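Local coordinates for protein putative glycosidase ph117-related (Bacteroides thetaiotaomicron, PDB 5A7V) that probably acts on beta-mannosides as a GH130 glycoside phosphorylase or hydrolase, with mannose sugars bound in its central pocket, at residues Val51-Lys59 against Val69-Phe77; Phe128-Glu139 against Asp181-Phe189. One frame throughout, in Å; residues are numbered along the deposited sequence. Where two conformers were deposited one is given.

Contact 1 of 2, residues Val51-Lys59 against Val69-Phe77; sequences VISPIENTK and VAWESNDTF. With SO4 (sulfate ion), chain F.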
loop_
_atom_site.group_PDB
_atom_site.type_symbol
_atom_site.label_atom_id
_atom_site.label_comp_id
_atom_site.label_asym_id
_atom_site.label_seq_id
_atom_site.Cartn_x
_atom_site.Cartn_y
_atom_site.Cartn_z
ATOM N N VAL A 51 5.809 13.869 5.965
ATOM C CA VAL A 51 5.226 14.854 5.066
ATOM C C VAL A 51 3.780 15.137 5.391
ATOM O O VAL A 51 3.317 16.210 5.011
ATOM C CB VAL A 51 5.437 14.513 3.581
ATOM C CG1 VAL A 51 6.909 14.567 3.210
ATOM C CG2 VAL A 51 4.813 13.185 3.212
ATOM N N ILE A 52 3.048 14.204 6.008
ATOM C CA ILE A 52 1.667 14.412 6.448
ATOM C C ILE A 52 1.539 13.901 7.890
ATOM O O ILE A 52 1.843 12.742 8.149
ATOM C CB ILE A 52 0.606 13.777 5.507
ATOM C CG1 ILE A 52 0.747 14.335 4.059
ATOM C CG2 ILE A 52 -0.794 13.977 6.079
ATOM C CD1 ILE A 52 -0.019 13.635 2.976
ATOM N N SER A 53 1.089 14.788 8.786
ATOM C CA SER A 53 0.870 14.493 10.183
ATOM C C SER A 53 -0.572 14.873 10.573
ATOM O O SER A 53 -1.198 15.711 9.887
ATOM C CB SER A 53 1.831 15.297 11.074
ATOM O OG SER A 53 3.189 14.962 10.817
ATOM N N PRO A 54 -1.076 14.336 11.682
ATOM C CA PRO A 54 -2.400 14.709 12.150
ATOM C C PRO A 54 -2.588 16.203 12.386
ATOM O O PRO A 54 -1.617 16.934 12.691
ATOM C CB PRO A 54 -2.557 13.944 13.461
ATOM C CG PRO A 54 -1.678 12.788 13.315
ATOM C CD PRO A 54 -0.517 13.224 12.468
ATOM N N ILE A 55 -3.820 16.653 12.203
ATOM C CA ILE A 55 -4.206 18.043 12.512
ATOM C C ILE A 55 -5.413 17.937 13.425
ATOM O O ILE A 55 -6.385 17.262 13.147
ATOM C CB ILE A 55 -4.546 18.845 11.237
ATOM C CG1 ILE A 55 -3.311 18.981 10.336
ATOM C CG2 ILE A 55 -5.052 20.254 11.616
ATOM C CD1 ILE A 55 -3.606 19.608 8.987
ATOM N N GLU A 56 -5.308 18.662 14.529
ATOM C CA GLU A 56 -6.259 18.630 15.622
ATOM C C GLU A 56 -7.597 19.329 15.305
ATOM O O GLU A 56 -8.675 18.824 15.650
ATOM C CB GLU A 56 -5.589 19.260 16.870
ATOM C CG GLU A 56 -5.148 20.758 16.811
ATOM C CD GLU A 56 -4.411 21.271 15.532
ATOM O OE1 GLU A 56 -3.189 20.963 15.262
ATOM O OE2 GLU A 56 -5.078 22.021 14.797
ATOM N N ASN A 57 -7.515 20.480 14.637
ATOM C CA ASN A 57 -8.634 21.430 14.531
ATOM C C ASN A 57 -9.551 21.284 13.332
ATOM O O ASN A 57 -10.554 21.975 13.274
ATOM C CB ASN A 57 -8.069 22.874 14.527
ATOM C CG ASN A 57 -7.559 23.295 13.121
ATOM O OD1 ASN A 57 -8.362 23.699 12.236
ATOM N ND2 ASN A 57 -6.265 23.182 12.889
ATOM N N THR A 58 -9.168 20.431 12.383
ATOM C CA THR A 58 -9.968 20.307 11.176
ATOM C C THR A 58 -11.140 19.360 11.437
ATOM O O THR A 58 -10.972 18.187 11.793
ATOM C CB THR A 58 -9.135 19.786 10.000
ATOM O OG1 THR A 58 -8.266 18.772 10.478
ATOM C CG2 THR A 58 -8.263 20.889 9.409
ATOM N N LYS A 59 -12.339 19.846 11.248
ATOM C CA LYS A 59 -13.530 19.064 11.537
ATOM C C LYS A 59 -14.262 18.744 10.223
ATOM O O LYS A 59 -14.132 19.460 9.230
ATOM C CB LYS A 59 -14.451 19.869 12.477
ATOM C CG LYS A 59 -13.817 20.416 13.747
ATOM C CD LYS A 59 -13.384 19.294 14.652
ATOM C CE LYS A 59 -12.748 19.816 15.934
ATOM N NZ LYS A 59 -13.773 20.428 16.834
ATOM N N VAL A 69 -16.714 15.739 13.517
ATOM C CA VAL A 69 -15.641 14.917 14.060
ATOM C C VAL A 69 -14.298 15.467 13.613
ATOM O O VAL A 69 -14.163 15.958 12.488
ATOM C CB VAL A 69 -15.769 13.435 13.643
ATOM C CG1 VAL A 69 -17.086 12.867 14.077
ATOM C CG2 VAL A 69 -15.602 13.209 12.177
ATOM N N ALA A 70 -13.291 15.367 14.504
ATOM C CA ALA A 70 -11.926 15.746 14.168
ATOM C C ALA A 70 -11.272 14.547 13.440
ATOM O O ALA A 70 -10.575 13.690 14.023
ATOM C CB ALA A 70 -11.163 16.191 15.410
ATOM N N TRP A 71 -11.581 14.483 12.143
ATOM C CA TRP A 71 -11.358 13.292 11.330
ATOM C C TRP A 71 -9.912 12.897 11.088
ATOM O O TRP A 71 -9.655 11.759 10.675
ATOM C CB TRP A 71 -12.075 13.496 9.975
ATOM C CG TRP A 71 -11.474 14.581 9.125
ATOM C CD1 TRP A 71 -11.693 15.918 9.221
ATOM C CD2 TRP A 71 -10.513 14.412 8.076
ATOM N NE1 TRP A 71 -10.954 16.597 8.289
ATOM C CE2 TRP A 71 -10.226 15.693 7.555
ATOM C CE3 TRP A 71 -9.906 13.294 7.495
ATOM C CZ2 TRP A 71 -9.342 15.895 6.496
ATOM C CZ3 TRP A 71 -9.033 13.490 6.457
ATOM C CH2 TRP A 71 -8.763 14.777 5.941
ATOM N N GLU A 72 -8.976 13.814 11.304
ATOM C CA GLU A 72 -7.543 13.512 11.105
ATOM C C GLU A 72 -6.690 13.887 12.315
ATOM O O GLU A 72 -5.497 14.204 12.182
ATOM C CB GLU A 72 -7.037 14.168 9.810
ATOM C CG GLU A 72 -7.227 15.670 9.789
ATOM C CD GLU A 72 -6.676 16.374 8.559
ATOM O OE1 GLU A 72 -6.018 15.706 7.738
ATOM O OE2 GLU A 72 -6.930 17.616 8.402
ATOM N N SER A 73 -7.324 13.808 13.481
ATOM C CA SER A 73 -6.703 14.285 14.680
ATOM C C SER A 73 -5.821 13.245 15.367
ATOM O O SER A 73 -4.967 13.628 16.192
ATOM C CB SER A 73 -7.748 14.771 15.679
ATOM O OG SER A 73 -8.607 13.723 16.109
ATOM N N ASN A 74 -6.003 11.966 15.067
ATOM C CA ASN A 74 -5.255 10.918 15.789
ATOM C C ASN A 74 -3.996 10.498 15.046
ATOM O O ASN A 74 -2.905 10.587 15.569
ATOM C CB ASN A 74 -6.172 9.734 16.083
ATOM C CG ASN A 74 -6.087 9.229 17.505
ATOM O OD1 ASN A 74 -5.201 9.569 18.289
ATOM N ND2 ASN A 74 -7.054 8.403 17.852
ATOM N N ASP A 75 -4.155 10.078 13.774
ATOM C CA ASP A 75 -3.093 9.437 13.019
ATOM C C ASP A 75 -3.391 9.606 11.530
ATOM O O ASP A 75 -4.558 9.544 11.138
ATOM C CB ASP A 75 -2.992 7.947 13.419
ATOM C CG ASP A 75 -2.472 7.743 14.854
ATOM O OD1 ASP A 75 -1.237 7.965 15.077
ATOM O OD2 ASP A 75 -3.346 7.428 15.700
ATOM N N THR A 76 -2.348 9.862 10.737
ATOM C CA THR A 76 -2.491 10.016 9.284
ATOM C C THR A 76 -1.395 9.152 8.640
ATOM O O THR A 76 -0.194 9.390 8.861
ATOM C CB THR A 76 -2.322 11.473 8.830
ATOM O OG1 THR A 76 -1.109 12.037 9.329
ATOM C CG2 THR A 76 -3.484 12.298 9.284
ATOM N N PHE A 77 -1.761 8.121 7.876
ATOM C CA PHE A 77 -0.795 7.071 7.510
ATOM C C PHE A 77 -1.250 6.386 6.219
ATOM O O PHE A 77 -1.992 6.980 5.433
ATOM C CB PHE A 77 -0.489 6.141 8.735
ATOM C CG PHE A 77 -1.653 5.392 9.328
ATOM C CD1 PHE A 77 -2.658 6.056 10.031
ATOM C CD2 PHE A 77 -1.730 3.997 9.249
ATOM C CE1 PHE A 77 -3.665 5.352 10.647
ATOM C CE2 PHE A 77 -2.728 3.279 9.857
ATOM C CZ PHE A 77 -3.717 3.963 10.566
HETATM S S SO4 F . 1.542 19.092 8.027
HETATM O O1 SO4 F . 0.687 19.299 6.809
HETATM O O2 SO4 F . 1.628 17.641 8.318
HETATM O O3 SO4 F . 0.939 19.830 9.167
HETATM O O4 SO4 F . 2.920 19.611 7.773
HETATM O O HOH W 1 -9.052 16.405 12.633
#
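Glu72 and Thr58 meet where the chain enters the first four-stranded blade of what is, as in other GH130 enzymes, a five-bladed beta-propeller. The segment Val51-Lys59 starts beside strand 369-375; there Val51 and Ile52 form a classic beta bulge opposite Val370. It then runs over the turn that precedes strand 75-84.

The Glu72 side chain starts at CB with chi1 58°, which tucks CG in above the backbone, flanked by N and C. There Glu72 CG lies over the centre of the Trp71 ring on one side and 3.3 Å from Thr58 OG1 on another. CD follows in an extended chain and passes the same hydroxyl. At the tip the two oxygens divide the work. Glu72 OE2 accepts from Thr58 OG1 at 2.7 Å, through its anti lone pair. OE1 turns to Arg122 in a salt bridge and to Tyr92 OH in a hydrogen bond. The carboxylate is thus gripped from both oxygens, which probably keeps it ionised.

The backbone of Glu72 is used as well. Glu72 O accepts from Ile55 N at 3.0 Å, with the donor 40° above the carbonyl plane. Pro54 packs beside this bond through CB, 3.2 Å from Glu72 O, and its CG reaches on to Asn74 O. The type I turn from Ala70 to Ser73 is held by Ser73 OG and Ser73 N, which reach Ala70 O from the same face.

A water fills the angle between the chains. It donates to Ile55 O and Thr58 O, and accepts from Glu72 N at 2.9 Å.

Contact 2 of 2, residues Phe128-Glu139 against Asp181-Phe189; sequences FYPDNDTQKKLE and DWTKHGPAF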
loop_
_atom_site.group_PDB
_atom_site.type_symbol
_atom_site.label_atom_id
_atom_site.label_comp_id
_atom_site.label_asym_id
_atom_site.label_seq_id
_atom_site.Cartn_x
_atom_site.Cartn_y
_atom_site.Cartn_z
ATOM N N PHE A 128 -13.246 10.555 0.927
ATOM C CA PHE A 128 -13.788 9.201 0.829
ATOM C C PHE A 128 -14.003 8.696 2.247
ATOM O O PHE A 128 -13.093 8.796 3.092
ATOM C CB PHE A 128 -12.816 8.301 0.059
ATOM C CG PHE A 128 -13.380 6.952 -0.330
ATOM C CD1 PHE A 128 -14.344 6.877 -1.351
ATOM C CD2 PHE A 128 -12.930 5.773 0.228
ATOM C CE1 PHE A 128 -14.851 5.650 -1.747
ATOM C CE2 PHE A 128 -13.415 4.542 -0.159
ATOM C CZ PHE A 128 -14.377 4.464 -1.176
ATOM N N TYR A 129 -15.196 8.174 2.537
ATOM C CA TYR A 129 -15.589 7.889 3.915
ATOM C C TYR A 129 -16.828 7.037 3.959
ATOM O O TYR A 129 -17.614 7.029 2.948
ATOM C CB TYR A 129 -15.821 9.220 4.666
ATOM C CG TYR A 129 -16.541 10.331 3.876
ATOM C CD1 TYR A 129 -17.926 10.355 3.733
ATOM C CD2 TYR A 129 -15.816 11.286 3.207
ATOM C CE1 TYR A 129 -18.550 11.325 2.947
ATOM C CE2 TYR A 129 -16.415 12.287 2.451
ATOM C CZ TYR A 129 -17.787 12.304 2.339
ATOM O OH TYR A 129 -18.420 13.294 1.608
ATOM N N PRO A 130 -17.131 6.416 5.082
ATOM C CA PRO A 130 -18.381 5.670 5.215
ATOM C C PRO A 130 -19.585 6.621 5.183
ATOM O O PRO A 130 -19.501 7.780 5.644
ATOM C CB PRO A 130 -18.249 4.948 6.552
ATOM C CG PRO A 130 -17.237 5.747 7.308
ATOM C CD PRO A 130 -16.292 6.278 6.296
ATOM N N ASP A 131 -20.651 6.190 4.526
ATOM C CA ASP A 131 -21.826 7.064 4.282
ATOM C C ASP A 131 -23.078 6.212 4.196
ATOM O O ASP A 131 -23.033 4.974 4.331
ATOM C CB ASP A 131 -21.522 7.959 3.046
ATOM C CG ASP A 131 -22.339 9.264 2.930
ATOM O OD1 ASP A 131 -23.435 9.406 3.531
ATOM O OD2 ASP A 131 -21.801 10.170 2.213
ATOM N N ASN A 132 -24.211 6.898 3.949
ATOM C CA ASN A 132 -25.530 6.288 3.887
ATOM C C ASN A 132 -25.746 5.701 2.481
ATOM O O ASN A 132 -26.521 6.210 1.665
ATOM C CB ASN A 132 -26.584 7.344 4.225
ATOM C CG ASN A 132 -26.340 8.007 5.566
ATOM O OD1 ASN A 132 -25.881 9.201 5.686
ATOM N ND2 ASN A 132 -26.632 7.276 6.555
ATOM N N ASP A 133 -25.008 4.636 2.187
ATOM C CA ASP A 133 -24.802 4.150 0.850
ATOM C C ASP A 133 -24.900 2.615 0.833
ATOM O O ASP A 133 -25.232 1.977 1.856
ATOM C CB ASP A 133 -23.483 4.739 0.277
ATOM C CG ASP A 133 -22.218 4.266 1.004
ATOM O OD1 ASP A 133 -22.243 3.162 1.569
ATOM O OD2 ASP A 133 -21.246 5.045 0.937
ATOM N N THR A 134 -24.669 2.032 -0.340
ATOM C CA THR A 134 -24.809 0.601 -0.540
ATOM C C THR A 134 -23.852 -0.221 0.355
ATOM O O THR A 134 -24.065 -1.414 0.551
ATOM C CB THR A 134 -24.511 0.232 -1.999
ATOM O OG1 THR A 134 -23.217 0.740 -2.329
ATOM C CG2 THR A 134 -25.547 0.743 -2.948
ATOM N N GLN A 135 -22.775 0.411 0.845
ATOM C CA GLN A 135 -21.717 -0.300 1.599
ATOM C C GLN A 135 -21.828 -0.108 3.105
ATOM O O GLN A 135 -20.893 -0.538 3.820
ATOM C CB GLN A 135 -20.330 0.132 1.099
ATOM C CG GLN A 135 -20.167 -0.041 -0.402
ATOM C CD GLN A 135 -20.515 -1.446 -0.905
ATOM O OE1 GLN A 135 -20.021 -2.468 -0.409
ATOM N NE2 GLN A 135 -21.406 -1.496 -1.895
ATOM N N LYS A 136 -22.899 0.460 3.629
ATOM C CA LYS A 136 -22.911 0.843 5.030
ATOM C C LYS A 136 -22.762 -0.353 5.965
ATOM O O LYS A 136 -22.083 -0.220 6.999
ATOM C CB LYS A 136 -24.153 1.692 5.358
ATOM C CG LYS A 136 -25.470 1.005 5.267
ATOM C CD LYS A 136 -26.588 1.936 5.811
ATOM C CE LYS A 136 -27.906 1.226 6.004
ATOM N NZ LYS A 136 -28.773 1.910 7.023
ATOM N N LYS A 137 -23.287 -1.524 5.637
ATOM C CA LYS A 137 -23.146 -2.677 6.552
ATOM C C LYS A 137 -21.699 -3.194 6.609
ATOM O O LYS A 137 -21.263 -3.852 7.579
ATOM C CB LYS A 137 -24.050 -3.813 6.144
ATOM C CG LYS A 137 -25.536 -3.502 6.347
ATOM C CD LYS A 137 -26.392 -4.737 6.142
ATOM C CE LYS A 137 -27.874 -4.415 6.394
ATOM N NZ LYS A 137 -28.763 -5.570 6.116
ATOM N N LEU A 138 -20.923 -2.870 5.580
ATOM C CA LEU A 138 -19.543 -3.349 5.461
ATOM C C LEU A 138 -18.488 -2.326 5.924
ATOM O O LEU A 138 -17.343 -2.729 6.180
ATOM C CB LEU A 138 -19.255 -3.743 3.984
ATOM C CG LEU A 138 -20.289 -4.674 3.360
ATOM C CD1 LEU A 138 -19.886 -5.024 1.937
ATOM C CD2 LEU A 138 -20.484 -5.965 4.149
ATOM N N GLU A 139 -18.864 -1.037 6.059
ATOM C CA GLU A 139 -17.879 0.029 6.315
ATOM C C GLU A 139 -18.130 0.791 7.623
ATOM O O GLU A 139 -17.366 1.700 7.921
ATOM C CB GLU A 139 -17.941 1.061 5.154
ATOM C CG GLU A 139 -17.405 0.462 3.844
ATOM C CD GLU A 139 -17.487 1.414 2.675
ATOM O OE1 GLU A 139 -17.973 2.553 2.834
ATOM O OE2 GLU A 139 -17.018 0.980 1.587
ATOM N N ASP A 181 -15.023 12.414 -6.717
ATOM C CA ASP A 181 -16.354 11.839 -6.864
ATOM C C ASP A 181 -16.185 10.342 -7.082
ATOM O O ASP A 181 -15.884 9.918 -8.178
ATOM C CB ASP A 181 -17.055 12.576 -8.014
ATOM C CG ASP A 181 -17.180 14.084 -7.736
ATOM O OD1 ASP A 181 -17.652 14.418 -6.622
ATOM O OD2 ASP A 181 -16.782 14.924 -8.594
ATOM N N TRP A 182 -16.320 9.561 -6.001
ATOM C CA TRP A 182 -16.021 8.133 -6.015
ATOM C C TRP A 182 -17.302 7.301 -6.048
ATOM O O TRP A 182 -18.230 7.524 -5.255
ATOM C CB TRP A 182 -15.187 7.737 -4.773
ATOM C CG TRP A 182 -13.819 8.277 -4.782
ATOM C CD1 TRP A 182 -13.386 9.408 -4.162
ATOM C CD2 TRP A 182 -12.678 7.697 -5.407
ATOM N NE1 TRP A 182 -12.030 9.594 -4.387
ATOM C CE2 TRP A 182 -11.574 8.544 -5.140
ATOM C CE3 TRP A 182 -12.475 6.544 -6.172
ATOM C CZ2 TRP A 182 -10.293 8.273 -5.628
ATOM C CZ3 TRP A 182 -11.234 6.277 -6.662
ATOM C CH2 TRP A 182 -10.143 7.157 -6.415
ATOM N N THR A 183 -17.303 6.271 -6.893
ATOM C CA THR A 183 -18.383 5.265 -6.881
ATOM C C THR A 183 -17.839 3.990 -6.219
ATOM O O THR A 183 -16.799 3.483 -6.666
ATOM C CB THR A 183 -18.924 4.985 -8.286
ATOM O OG1 THR A 183 -19.417 6.195 -8.847
ATOM C CG2 THR A 183 -19.972 3.891 -8.227
ATOM N N LYS A 184 -18.554 3.528 -5.180
ATOM C CA LYS A 184 -18.207 2.310 -4.424
ATOM C C LYS A 184 -18.842 1.119 -5.134
ATOM O O LYS A 184 -20.053 1.081 -5.342
ATOM C CB LYS A 184 -18.695 2.393 -2.973
ATOM C CG LYS A 184 -17.985 3.488 -2.193
ATOM C CD LYS A 184 -18.525 3.563 -0.760
ATOM C CE LYS A 184 -17.941 4.742 -0.026
ATOM N NZ LYS A 184 -18.493 4.806 1.361
ATOM N N HIS A 185 -18.006 0.154 -5.508
ATOM C CA HIS A 185 -18.478 -1.057 -6.186
ATOM C C HIS A 185 -18.602 -2.268 -5.281
ATOM O O HIS A 185 -19.117 -3.306 -5.700
ATOM C CB HIS A 185 -17.658 -1.372 -7.425
ATOM C CG HIS A 185 -17.891 -0.407 -8.531
ATOM N ND1 HIS A 185 -18.792 -0.671 -9.528
ATOM C CD2 HIS A 185 -17.382 0.818 -8.787
ATOM C CE1 HIS A 185 -18.835 0.352 -10.352
ATOM N NE2 HIS A 185 -17.969 1.255 -9.947
ATOM N N GLY A 186 -18.167 -2.143 -4.042
ATOM C CA GLY A 186 -18.235 -3.237 -3.077
ATOM C C GLY A 186 -17.028 -4.183 -3.122
ATOM O O GLY A 186 -16.045 -3.942 -3.833
ATOM N N PRO A 187 -17.113 -5.258 -2.332
ATOM C CA PRO A 187 -16.013 -6.230 -2.259
ATOM C C PRO A 187 -15.542 -6.720 -3.623
ATOM O O PRO A 187 -16.364 -7.101 -4.496
ATOM C CB PRO A 187 -16.603 -7.341 -1.383
ATOM C CG PRO A 187 -17.609 -6.641 -0.509
ATOM C CD PRO A 187 -18.228 -5.590 -1.412
ATOM N N ALA A 188 -14.241 -6.758 -3.813
ATOM C CA ALA A 188 -13.634 -7.248 -5.047
ATOM C C ALA A 188 -14.047 -8.665 -5.365
ATOM O O ALA A 188 -14.178 -9.007 -6.558
ATOM C CB ALA A 188 -12.116 -7.188 -4.913
ATOM N N PHE A 189 -14.274 -9.475 -4.333
ATOM C CA PHE A 189 -14.547 -10.906 -4.512
ATOM C C PHE A 189 -16.005 -11.257 -4.184
ATOM O O PHE A 189 -16.343 -12.414 -3.906
ATOM C CB PHE A 189 -13.582 -11.748 -3.693
ATOM C CG PHE A 189 -12.148 -11.376 -3.901
ATOM C CD1 PHE A 189 -11.620 -11.200 -5.157
ATOM C CD2 PHE A 189 -11.304 -11.164 -2.802
ATOM C CE1 PHE A 189 -10.288 -10.821 -5.344
ATOM C CE2 PHE A 189 -9.989 -10.819 -2.990
ATOM C CZ PHE A 189 -9.458 -10.664 -4.249
HETATM O O HOH W 2 -22.849 1.015 -4.827
#
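Phe128 turns the edge of its ring toward the face of Trp182. The centroid of the Phe128 ring is 5.2 Å from that of the Trp182 five-membered ring, and the planes stand at 66°, a T-shaped pair. With Phe128 CG opposite the backbone N (chi1 -169°), ring atoms CE1 and CZ come up against CG and CE of Lys184, at a slant to the lysine chain.

Tyr129 gives its carbonyl. Tyr129 O accepts from Lys184 NZ at 2.9 Å, with the ammonium above the carbonyl plane.

Asp133 splits its carboxylate. OD1 takes the backbone N of Gln135 in an Asx turn, while Asp133 OD2 offers its syn lone pair to Lys184 NZ at 2.8 Å. Thr134 OG1 is linked to Lys184 O through a water.

Gln135, at the N-cap position, runs antiparallel to the Lys184 side chain, with Gln135 CG 3.8 Å from Lys184 CB. Its bent chain lays the amide against Gly186, with Gln135 OE1 3.3 Å from Gly186 CA. That OE1 accepts from Gln163, and NE2 donates to Thr134 OG1.

Leu138 sets CD1 3.7 Å from Pro187 CG. Glu139 closes the salt-bridge network, its OE1 meeting Lys184 NZ by the syn lone pair at 2.7 Å. Three acceptors thus hold the end of the extended lysine, and the two carboxylates probably stabilise its charge.

Glu139 OE2 bonds Tyr161 and Gln163 of strand 157-164. The short helix 136-139 therefore lies against the blade whose outermost strand is 183-187, while the backbone of Phe128, at the other end, hydrogen-bonds Leu109 of strand 107-114.

Overall arrangement
Contact 1 lies at the entry to the first propeller blade and includes the start of its strand 75-84; contact 2 joins the loop after that blade to the outermost strand of the second. Their centres are 22 Å apart and their nearest atoms about 7 Å, with no touch. Phe60 bridges them: its backbone pairs with Val69 and its ring meets Tyr129. Neither contact forms the sugar site, but each leads to a strand that does. Strand 75-84 carries Asn78, and strand 143-151 carries Glu145 and Asp146. The side chain of Asp75 is about 9 Å from the bound beta-mannose, and that of Glu139 about 11 Å.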